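Local coordinates for protein Abbfa_003403 (Acinetobacter baumannii, PDB 4ZXH) that is a four-domain nonribosomal peptide synthetase that probably activates an amino acid, condenses it with a carrier-bound partner and releases the product through its thioesterase domain, at residues P560-F565 / I666-F671. Numbering follows the deposited sequence.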
loop_
_atom_site.group_PDB
_atom_site.type_symbol
_atom_site.label_atom_id
_atom_site.label_comp_id
_atom_site.label_asym_id
_atom_site.label_seq_id
_atom_site.Cartn_x
_atom_site.Cartn_y
_atom_site.Cartn_z
ATOM N N PRO A 560 -13.377 -18.249 39.216
ATOM C CA PRO A 560 -12.928 -19.329 38.328
ATOM C C PRO A 560 -11.441 -19.654 38.460
ATOM O O PRO A 560 -10.593 -18.806 38.190
ATOM C CB PRO A 560 -13.230 -18.781 36.931
ATOM C CG PRO A 560 -14.297 -17.785 37.140
ATOM C CD PRO A 560 -13.982 -17.142 38.461
ATOM N N LEU A 561 -11.137 -20.880 38.871
ATOM C CA LEU A 561 -9.769 -21.380 38.845
ATOM C C LEU A 561 -9.679 -22.567 37.890
ATOM O O LEU A 561 -9.790 -23.721 38.298
ATOM C CB LEU A 561 -9.314 -21.771 40.246
ATOM C CG LEU A 561 -9.406 -20.629 41.254
ATOM C CD1 LEU A 561 -9.555 -21.160 42.644
ATOM C CD2 LEU A 561 -8.185 -19.745 41.145
ATOM N N ASP A 562 -9.528 -22.273 36.604
ATOM C CA ASP A 562 -9.446 -23.317 35.596
ATOM C C ASP A 562 -8.182 -24.121 35.849
ATOM O O ASP A 562 -7.083 -23.561 35.831
ATOM C CB ASP A 562 -9.450 -22.701 34.193
ATOM C CG ASP A 562 -9.586 -23.735 33.087
ATOM O OD1 ASP A 562 -9.195 -24.912 33.275
ATOM O OD2 ASP A 562 -10.085 -23.357 32.009
ATOM N N PRO A 563 -8.333 -25.435 36.094
ATOM C CA PRO A 563 -7.217 -26.306 36.508
ATOM C C PRO A 563 -6.190 -26.579 35.408
ATOM O O PRO A 563 -5.128 -27.138 35.708
ATOM C CB PRO A 563 -7.915 -27.606 36.915
ATOM C CG PRO A 563 -9.194 -27.606 36.161
ATOM C CD PRO A 563 -9.616 -26.155 36.086
ATOM N N ASN A 564 -6.482 -26.198 34.167
ATOM C CA ASN A 564 -5.500 -26.358 33.096
ATOM C C ASN A 564 -4.563 -25.170 32.991
ATOM O O ASN A 564 -3.502 -25.270 32.367
ATOM C CB ASN A 564 -6.201 -26.623 31.766
ATOM C CG ASN A 564 -7.140 -27.812 31.840
ATOM O OD1 ASN A 564 -8.350 -27.676 31.664
ATOM N ND2 ASN A 564 -6.580 -28.994 32.070
ATOM N N PHE A 565 -4.937 -24.068 33.639
ATOM C CA PHE A 565 -4.100 -22.868 33.676
ATOM C C PHE A 565 -2.807 -23.157 34.460
ATOM O O PHE A 565 -2.758 -24.098 35.254
ATOM C CB PHE A 565 -4.869 -21.687 34.291
ATOM C CG PHE A 565 -5.958 -21.116 33.396
ATOM C CD1 PHE A 565 -6.436 -21.822 32.298
ATOM C CD2 PHE A 565 -6.485 -19.855 33.650
ATOM C CE1 PHE A 565 -7.426 -21.296 31.485
ATOM C CE2 PHE A 565 -7.477 -19.314 32.849
ATOM C CZ PHE A 565 -7.949 -20.037 31.764
ATOM N N ILE A 666 -18.112 -24.525 24.767
ATOM C CA ILE A 666 -16.706 -24.899 24.591
ATOM C C ILE A 666 -15.750 -23.990 25.338
ATOM O O ILE A 666 -14.578 -24.301 25.472
ATOM C CB ILE A 666 -16.294 -24.869 23.118
ATOM C CG1 ILE A 666 -16.324 -23.440 22.608
ATOM C CG2 ILE A 666 -17.242 -25.695 22.281
ATOM C CD1 ILE A 666 -16.111 -23.365 21.133
ATOM N N THR A 667 -16.248 -22.852 25.798
ATOM C CA THR A 667 -15.388 -21.838 26.385
ATOM C C THR A 667 -15.142 -22.102 27.862
ATOM O O THR A 667 -16.091 -22.358 28.618
ATOM C CB THR A 667 -16.011 -20.450 26.217
ATOM O OG1 THR A 667 -16.380 -20.263 24.848
ATOM C CG2 THR A 667 -15.049 -19.357 26.636
ATOM N N THR A 668 -13.872 -22.029 28.267
ATOM C CA THR A 668 -13.515 -22.073 29.680
ATOM C C THR A 668 -14.385 -21.151 30.542
ATOM O O THR A 668 -14.722 -20.034 30.143
ATOM C CB THR A 668 -12.040 -21.697 29.913
ATOM O OG1 THR A 668 -11.825 -21.526 31.321
ATOM C CG2 THR A 668 -11.692 -20.416 29.222
ATOM N N TYR A 669 -14.747 -21.617 31.729
ATOM C CA TYR A 669 -15.593 -20.815 32.605
ATOM C C TYR A 669 -14.764 -19.740 33.289
ATOM O O TYR A 669 -15.292 -18.915 34.037
ATOM C CB TYR A 669 -16.301 -21.683 33.639
ATOM C CG TYR A 669 -15.360 -22.399 34.579
ATOM C CD1 TYR A 669 -15.036 -21.854 35.816
ATOM C CD2 TYR A 669 -14.803 -23.631 34.236
ATOM C CE1 TYR A 669 -14.173 -22.519 36.687
ATOM C CE2 TYR A 669 -13.941 -24.289 35.096
ATOM C CZ TYR A 669 -13.629 -23.727 36.319
ATOM O OH TYR A 669 -12.777 -24.387 37.170
ATOM N N ALA A 670 -13.466 -19.744 33.018
ATOM C CA ALA A 670 -12.593 -18.673 33.479
ATOM C C ALA A 670 -12.556 -17.541 32.468
ATOM O O ALA A 670 -11.731 -16.643 32.572
ATOM C CB ALA A 670 -11.223 -19.188 33.726
ATOM N N PHE A 671 -13.448 -17.615 31.484
ATOM C CA PHE A 671 -13.686 -16.552 30.508
ATOM C C PHE A 671 -15.170 -16.207 30.600
ATOM O O PHE A 671 -16.015 -17.094 30.527
ATOM C CB PHE A 671 -13.304 -17.014 29.104
ATOM C CG PHE A 671 -13.252 -15.922 28.093
ATOM C CD1 PHE A 671 -13.222 -14.584 28.489
ATOM C CD2 PHE A 671 -13.238 -16.226 26.728
ATOM C CE1 PHE A 671 -13.174 -13.565 27.544
ATOM C CE2 PHE A 671 -13.191 -15.211 25.765
ATOM C CZ PHE A 671 -13.159 -13.878 26.175
#
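With CG anti to the backbone N (chi1 -171°), the side chain of Asp-562 places its carboxylate beside Thr-668, whose OG1 is likewise anti to its own N (chi1 170°). The two side chains cross obliquely, and the Thr-668 hydroxyl OG1 donates to OD2 of Asp-562 at 2.6 Å; OD2 accepts through its anti lone pair, the one away from OD1. Each partner also braces its own loop. OD1 of Asp-562 accepts from N of Asn-564 at 3.1 Å in an Asx turn, the donor lying above the carboxylate plane, while OG1 of Thr-668 accepts from N of Ala-670 at 3.0 Å in an ST turn. Both residues begin type I turns, so the single cross-link joins two turns already tied by their own side chains. Phe-565, with CG beside its backbone N, folds its ring back so that CB of Asp-562 sits over the centre of one face. The methyl CB of Ala-670 touches Phe-565 CE2 and Pro-560 CB, each at 3.8 Å. Tyr-669 takes the crowded position between N and the carbonyl carbon (chi1 62°), which lays its ring along the other loop: CD1 meets Pro-560 CB at 3.7 Å, and the hydroxyl reaches past to bond with the backbone of Leu-536 and Leu-538. The contact thus joins the ends of two sheets of the adenylation domain: the loop between strand 557-560, at the edge of a parallel sheet, and helix 567-577, against which Leu-561 packs, meets the loop between strand 662-665, of a separate mixed sheet, and helix 674-679.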